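Local coordinates for protein enterotoxin-like toxin X (Staphylococcus aureus, PDB 5U75) that helps Staphylococcus aureus evade innate immunity, blocking phagocytosis and killing by human neutrophils through sialic acid-dependent binding to their surface glycoproteins, at residues K30-Y35 / A102-G107; R55-N58 / V62-H65. All coordinates share one frame; numbering follows the deposited sequence.

Interaction 1 (K30-Y35 / A102-G107); sequences KLYDRY and AHISYG
Ile104 sends its two branches to two different tyrosines in the last turns of helix 23-35, and its torsions divide the work. CG1 stands anti to the carbonyl carbon (chi1 -71°), and with chi2 extended at 171° it carries CD1 forward to Tyr35. There CD1 lies 3.6 Å from Tyr35 CB and 3.4 Å from Tyr35 C, resting on the backbone carbonyl and the root of the side chain, not on the ring. The other branch, CG2, reaches Tyr32, whose ring swings across because its CG is anti to the backbone N (chi1 179°). Tyr32 CE1 comes within 3.7 Å of Ile104 CG2, the two side chains crossing at about a right angle and the methyl approaching the ring obliquely. Isoleucine suits this place because branching at CB lets CG2 and the CG1-CD1 arm leave in different directions. Gly107, with positive phi, closes a Schellman motif, a backbone shape that suits glycine. The phenol of Tyr35 hydrogen-bonds Asp96 and the backbone N of Leu137, and its side chain is about 10 Å from the galactose of the bound glycan. The N-terminal helix thus packs on the beta-grasp helix by dispersion, which asks for no charge or hydrogen-bond partner.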
ATOM      1  N   LYS A  30       8.714  -3.902  12.525  1.00 25.94           N
ATOM      2  CA  LYS A  30       8.678  -5.083  11.653  1.00 25.81           C
ATOM      3  C   LYS A  30       7.924  -4.790  10.347  1.00 25.73           C
ATOM      4  O   LYS A  30       8.379  -5.154   9.249  1.00 23.03           O
ATOM      5  CB  LYS A  30       8.060  -6.290  12.358  1.00 26.58           C
ATOM      6  N   LEU A  31       6.778  -4.130  10.466  1.00 23.26           N
ATOM      7  CA  LEU A  31       6.018  -3.709   9.289  1.00 23.54           C
ATOM      8  C   LEU A  31       6.783  -2.678   8.497  1.00 22.56           C
ATOM      9  O   LEU A  31       6.884  -2.797   7.274  1.00 21.98           O
ATOM     10  CB  LEU A  31       4.643  -3.172   9.688  1.00 24.01           C
ATOM     11  CG  LEU A  31       3.693  -4.257  10.190  1.00 25.41           C
ATOM     12  CD1 LEU A  31       2.533  -3.668  10.992  1.00 26.54           C
ATOM     13  CD2 LEU A  31       3.135  -5.066   9.034  1.00 26.61           C
ATOM     14  N   TYR A  32       7.362  -1.686   9.178  1.00 22.07           N
ATOM     15  CA  TYR A  32       8.145  -0.683   8.495  1.00 22.41           C
ATOM     16  C   TYR A  32       9.334  -1.323   7.753  1.00 23.57           C
ATOM     17  O   TYR A  32       9.608  -0.983   6.606  1.00 21.80           O
ATOM     18  CB  TYR A  32       8.644   0.410   9.437  1.00 25.07           C
ATOM     19  CG  TYR A  32       9.471   1.445   8.724  1.00 25.54           C
ATOM     20  CD1 TYR A  32       8.866   2.504   8.045  1.00 25.84           C
ATOM     21  CD2 TYR A  32      10.866   1.340   8.669  1.00 27.18           C
ATOM     22  CE1 TYR A  32       9.618   3.438   7.357  1.00 27.47           C
ATOM     23  CE2 TYR A  32      11.621   2.267   7.981  1.00 27.35           C
ATOM     24  CZ  TYR A  32      10.998   3.314   7.328  1.00 28.41           C
ATOM     25  OH  TYR A  32      11.743   4.235   6.646  1.00 30.83           O
ATOM     26  N   ASP A  33      10.036  -2.241   8.409  1.00 24.09           N
ATOM     27  CA  ASP A  33      11.250  -2.816   7.806  1.00 25.41           C
ATOM     28  C   ASP A  33      10.929  -3.665   6.585  1.00 24.29           C
ATOM     29  O   ASP A  33      11.681  -3.644   5.621  1.00 24.51           O
ATOM     30  CB  ASP A  33      12.040  -3.639   8.819  1.00 26.83           C
ATOM     31  CG  ASP A  33      12.750  -2.778   9.843  1.00 28.18           C
ATOM     32  OD1 ASP A  33      13.022  -1.583   9.587  1.00 28.83           O
ATOM     33  OD2 ASP A  33      13.055  -3.326  10.911  1.00 31.88           O
ATOM     34  N   ARG A  34       9.830  -4.401   6.643  1.00 22.59           N
ATOM     35  CA  ARG A  34       9.368  -5.185   5.506  1.00 21.35           C
ATOM     36  C   ARG A  34       8.938  -4.295   4.351  1.00 21.06           C
ATOM     37  O   ARG A  34       9.426  -4.426   3.230  1.00 20.09           O
ATOM     38  CB  ARG A  34       8.200  -6.080   5.910  1.00 21.26           C
ATOM     39  CG  ARG A  34       7.574  -6.786   4.719  1.00 19.74           C
ATOM     40  CD  ARG A  34       6.612  -7.866   5.097  1.00 19.96           C
ATOM     41  NE  ARG A  34       5.921  -8.392   3.912  1.00 19.17           N
ATOM     42  CZ  ARG A  34       5.267  -9.542   3.857  1.00 19.42           C
ATOM     43  NH1 ARG A  34       4.697  -9.930   2.721  1.00 19.39           N
ATOM     44  NH2 ARG A  34       5.184 -10.336   4.926  1.00 20.71           N
ATOM     45  N   TYR A  35       8.015  -3.379   4.627  1.00 20.01           N
ATOM     46  CA  TYR A  35       7.320  -2.668   3.553  1.00 18.69           C
ATOM     47  C   TYR A  35       8.001  -1.391   3.050  1.00 19.40           C
ATOM     48  O   TYR A  35       7.567  -0.824   2.037  1.00 19.28           O
ATOM     49  CB  TYR A  35       5.884  -2.405   4.003  1.00 18.05           C
ATOM     50  CG  TYR A  35       5.023  -3.643   4.045  1.00 17.39           C
ATOM     51  CD1 TYR A  35       4.640  -4.277   2.871  1.00 16.87           C
ATOM     52  CD2 TYR A  35       4.572  -4.187   5.250  1.00 17.24           C
ATOM     53  CE1 TYR A  35       3.824  -5.388   2.884  1.00 16.66           C
ATOM     54  CE2 TYR A  35       3.747  -5.318   5.275  1.00 16.48           C
ATOM     55  CZ  TYR A  35       3.370  -5.919   4.087  1.00 16.40           C
ATOM     56  OH  TYR A  35       2.545  -7.030   4.075  1.00 16.02           O
ATOM     57  N   ALA A 102       3.841   2.724  -0.869  1.00 14.25           N
ATOM     58  CA  ALA A 102       3.208   4.017  -1.169  1.00 14.52           C
ATOM     59  C   ALA A 102       2.576   4.665   0.072  1.00 14.43           C
ATOM     60  O   ALA A 102       2.664   5.887   0.261  1.00 15.71           O
ATOM     61  CB  ALA A 102       2.187   3.850  -2.266  1.00 14.33           C
ATOM     62  N   HIS A 103       1.979   3.849   0.934  1.00 15.07           N
ATOM     63  CA  HIS A 103       1.471   4.357   2.231  1.00 15.82           C
ATOM     64  C   HIS A 103       2.565   4.846   3.161  1.00 16.21           C
ATOM     65  O   HIS A 103       2.437   5.924   3.773  1.00 16.55           O
ATOM     66  CB  HIS A 103       0.603   3.319   2.931  1.00 16.07           C
ATOM     67  CG  HIS A 103      -0.725   3.116   2.284  1.00 17.07           C
ATOM     68  ND1 HIS A 103      -1.882   3.686   2.766  1.00 18.04           N
ATOM     69  CD2 HIS A 103      -1.085   2.427   1.176  1.00 17.91           C
ATOM     70  CE1 HIS A 103      -2.896   3.339   2.001  1.00 18.09           C
ATOM     71  NE2 HIS A 103      -2.441   2.573   1.027  1.00 18.53           N
ATOM     72  N   ILE A 104       3.651   4.080   3.267  1.00 16.54           N
ATOM     73  CA  ILE A 104       4.809   4.497   4.045  1.00 17.34           C
ATOM     74  C   ILE A 104       5.306   5.876   3.595  1.00 18.37           C
ATOM     75  O   ILE A 104       5.723   6.690   4.450  1.00 18.15           O
ATOM     76  CB  ILE A 104       5.941   3.423   4.047  1.00 17.55           C
ATOM     77  CG1 ILE A 104       5.509   2.224   4.900  1.00 17.76           C
ATOM     78  CG2 ILE A 104       7.272   4.012   4.558  1.00 19.03           C
ATOM     79  CD1 ILE A 104       6.424   1.020   4.823  1.00 18.49           C
ATOM     80  N   SER A 105       5.229   6.167   2.286  1.00 17.37           N
ATOM     81  CA  SER A 105       5.654   7.486   1.761  1.00 18.08           C
ATOM     82  C   SER A 105       4.854   8.696   2.266  1.00 19.12           C
ATOM     83  O   SER A 105       5.303   9.826   2.065  1.00 19.71           O
ATOM     84  CB  SER A 105       5.666   7.504   0.213  1.00 18.05           C
ATOM     85  OG  SER A 105       4.361   7.638  -0.332  1.00 16.38           O
ATOM     86  N   TYR A 106       3.667   8.499   2.862  1.00 18.75           N
ATOM     87  CA  TYR A 106       2.988   9.613   3.564  1.00 19.17           C
ATOM     88  C   TYR A 106       3.110   9.553   5.090  1.00 20.19           C
ATOM     89  O   TYR A 106       2.618  10.454   5.779  1.00 21.80           O
ATOM     90  CB  TYR A 106       1.517   9.756   3.157  1.00 18.35           C
ATOM     91  CG  TYR A 106       0.586   8.631   3.558  1.00 17.79           C
ATOM     92  CD1 TYR A 106       0.266   8.389   4.910  1.00 17.99           C
ATOM     93  CD2 TYR A 106      -0.028   7.839   2.595  1.00 17.26           C
ATOM     94  CE1 TYR A 106      -0.589   7.376   5.265  1.00 17.08           C
ATOM     95  CE2 TYR A 106      -0.907   6.829   2.953  1.00 17.07           C
ATOM     96  CZ  TYR A 106      -1.173   6.613   4.295  1.00 17.38           C
ATOM     97  OH  TYR A 106      -2.020   5.627   4.664  1.00 18.71           O
ATOM     98  N   GLY A 107       3.697   8.485   5.616  1.00 20.81           N
ATOM     99  CA  GLY A 107       3.878   8.332   7.057  1.00 21.02           C
ATOM    100  C   GLY A 107       3.362   7.058   7.691  1.00 21.29           C
ATOM    101  O   GLY A 107       3.524   6.883   8.901  1.00 21.65           O
TER

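Interaction 2 (R55-N58 / V62-H65); sequences RPLN and VRIH
The guanidinium of Arg63 has Leu57 over one face and the carbonyl of Arg55 at its edge. Leu57 CD2 sits 3.6 Å above the guanidinium plane, displaced toward the rim and nearest to Arg63 NH2. At the edge, NH1 and NH2 of Arg63 grip Arg55 O end-on, each nitrogen 2.8 Å from that single oxygen. The oxygen is only 5° out of the guanidinium plane, but sharing it bends both bonds to 144° at the hydrogen. Both nitrogens are tilted out of the carbonyl plane. Arginine suits the place because its flat end can offer two N-H groups to a loop carbonyl while lending a face to an aliphatic neighbour. A bend at chi3 (-68°) turns its head toward the loop, and Leu57 packs against that face and the stem of the chain, its CD1 3.9 Å from Arg63 N. The third nitrogen, NE, is hydrogen-bonded to Thr84 OG1, which helps fix the rotation of the group. At the protein surface, loop 55-58 folds back beside strand 61-72 of the beta-grasp domain's mixed sheet. That strand is flanked by antiparallel strand 75-86, whose Thr84 also touches Leu57, and by parallel strand 151-160, to which His65 is joined through the backbone.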
ATOM      1  N   ARG A  55       3.094  11.604 -14.827  1.00 19.18           N
ATOM      2  CA  ARG A  55       3.703  11.407 -16.139  1.00 19.34           C
ATOM      3  C   ARG A  55       2.801  10.604 -17.056  1.00 19.90           C
ATOM      4  O   ARG A  55       2.060   9.718 -16.604  1.00 19.90           O
ATOM      5  CB  ARG A  55       5.056  10.716 -16.026  1.00 18.82           C
ATOM      6  CG  ARG A  55       6.134  11.600 -15.450  1.00 18.83           C
ATOM      7  CD  ARG A  55       7.360  10.795 -15.110  1.00 19.70           C
ATOM      8  NE  ARG A  55       7.778   9.983 -16.248  1.00 19.63           N
ATOM      9  CZ  ARG A  55       8.341   8.779 -16.181  1.00 20.48           C
ATOM     10  NH1 ARG A  55       8.619   8.184 -15.012  1.00 19.87           N
ATOM     11  NH2 ARG A  55       8.653   8.171 -17.307  1.00 20.88           N
ATOM     12  N   PRO A  56       2.861  10.895 -18.368  1.00 20.23           N
ATOM     13  CA  PRO A  56       2.030  10.139 -19.304  1.00 20.49           C
ATOM     14  C   PRO A  56       2.320   8.638 -19.260  1.00 21.12           C
ATOM     15  O   PRO A  56       3.493   8.237 -19.162  1.00 21.48           O
ATOM     16  CB  PRO A  56       2.431  10.698 -20.684  1.00 20.80           C
ATOM     17  CG  PRO A  56       3.217  11.911 -20.438  1.00 20.74           C
ATOM     18  CD  PRO A  56       3.734  11.886 -19.035  1.00 20.50           C
ATOM     19  N   LEU A  57       1.268   7.827 -19.346  1.00 21.73           N
ATOM     20  CA  LEU A  57       1.402   6.368 -19.348  1.00 23.50           C
ATOM     21  C   LEU A  57       1.688   5.816 -20.740  1.00 25.90           C
ATOM     22  O   LEU A  57       1.054   6.238 -21.697  1.00 28.57           O
ATOM     23  CB  LEU A  57       0.107   5.713 -18.881  1.00 23.37           C
ATOM     24  CG  LEU A  57      -0.349   5.990 -17.461  1.00 23.14           C
ATOM     25  CD1 LEU A  57      -1.716   5.346 -17.266  1.00 23.29           C
ATOM     26  CD2 LEU A  57       0.669   5.456 -16.469  1.00 22.43           C
ATOM     27  N   ASN A  58       2.600   4.855 -20.839  1.00 28.52           N
ATOM     28  CA  ASN A  58       2.715   4.037 -22.058  1.00 30.46           C
ATOM     29  C   ASN A  58       1.465   3.163 -22.176  1.00 29.64           C
ATOM     30  O   ASN A  58       0.750   2.946 -21.189  1.00 27.74           O
ATOM     31  CB  ASN A  58       3.870   3.030 -22.032  1.00 33.28           C
ATOM     32  CG  ASN A  58       5.198   3.592 -21.580  1.00 35.92           C
ATOM     33  OD1 ASN A  58       5.561   4.740 -21.877  1.00 38.61           O
ATOM     34  ND2 ASN A  58       5.960   2.752 -20.857  1.00 34.54           N
ATOM     35  N   VAL A  62      -0.301   0.963 -16.275  1.00 17.66           N
ATOM     36  CA  VAL A  62      -1.502   1.425 -15.598  1.00 17.82           C
ATOM     37  C   VAL A  62      -1.075   2.296 -14.443  1.00 16.75           C
ATOM     38  O   VAL A  62       0.039   2.140 -13.943  1.00 16.14           O
ATOM     39  CB  VAL A  62      -2.368   0.261 -15.054  1.00 18.63           C
ATOM     40  CG1 VAL A  62      -2.925  -0.553 -16.206  1.00 20.38           C
ATOM     41  CG2 VAL A  62      -1.609  -0.632 -14.102  1.00 18.73           C
ATOM     42  N   ARG A  63      -1.964   3.191 -14.021  1.00 16.31           N
ATOM     43  CA  ARG A  63      -1.775   3.988 -12.824  1.00 16.12           C
ATOM     44  C   ARG A  63      -2.937   3.688 -11.898  1.00 16.89           C
ATOM     45  O   ARG A  63      -4.093   3.829 -12.280  1.00 17.07           O
ATOM     46  CB  ARG A  63      -1.731   5.473 -13.125  1.00 16.66           C
ATOM     47  CG  ARG A  63      -1.406   6.307 -11.889  1.00 16.84           C
ATOM     48  CD  ARG A  63      -0.847   7.657 -12.278  1.00 17.36           C
ATOM     49  NE  ARG A  63       0.482   7.508 -12.905  1.00 17.32           N
ATOM     50  CZ  ARG A  63       0.948   8.218 -13.949  1.00 17.84           C
ATOM     51  NH1 ARG A  63       0.223   9.152 -14.566  1.00 17.81           N
ATOM     52  NH2 ARG A  63       2.166   7.975 -14.391  1.00 18.07           N
ATOM     53  N   ILE A  64      -2.607   3.255 -10.689  1.00 16.18           N
ATOM     54  CA  ILE A  64      -3.591   2.882  -9.687  1.00 15.68           C
ATOM     55  C   ILE A  64      -3.554   3.937  -8.594  1.00 15.57           C
ATOM     56  O   ILE A  64      -2.537   4.113  -7.916  1.00 15.39           O
ATOM     57  CB  ILE A  64      -3.295   1.478  -9.156  1.00 16.01           C
ATOM     58  CG1 ILE A  64      -3.373   0.468 -10.307  1.00 17.47           C
ATOM     59  CG2 ILE A  64      -4.215   1.128  -7.985  1.00 16.93           C
ATOM     60  CD1 ILE A  64      -2.733  -0.841  -9.954  1.00 18.23           C
ATOM     61  N   HIS A  65      -4.658   4.667  -8.454  1.00 15.42           N
ATOM     62  CA  HIS A  65      -4.731   5.735  -7.458  1.00 16.21           C
ATOM     63  C   HIS A  65      -5.145   5.185  -6.099  1.00 15.91           C
ATOM     64  O   HIS A  65      -6.023   4.322  -6.021  1.00 16.44           O
ATOM     65  CB  HIS A  65      -5.678   6.829  -7.923  1.00 17.38           C
ATOM     66  CG  HIS A  65      -5.188   7.513  -9.151  1.00 18.24           C
ATOM     67  ND1 HIS A  65      -4.273   8.540  -9.106  1.00 18.88           N
ATOM     68  CD2 HIS A  65      -5.406   7.257 -10.461  1.00 19.93           C
ATOM     69  CE1 HIS A  65      -3.988   8.924 -10.338  1.00 20.07           C
ATOM     70  NE2 HIS A  65      -4.656   8.158 -11.178  1.00 19.79           N
TER

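From the N terminus, helix 23-35 comes first, and interaction 1 closes a long loop by bringing its last turns against the C-terminal part of helix 92-104. Within the 66 intervening residues lies interaction 2, a short closure in which the chain passes through loop 55-58, turns and returns along strand 61-72. The smaller loop is thus enclosed by the larger and the two do not cross. The centres of interaction 1 and interaction 2 are about 22 Å apart, and the two do not touch. Interaction 1 joins the N-terminal helix to the helix of the beta-grasp domain in the interior, whereas interaction 2 fastens the loop before strand 61-72 to that strand, in the mixed sheet, at the surface.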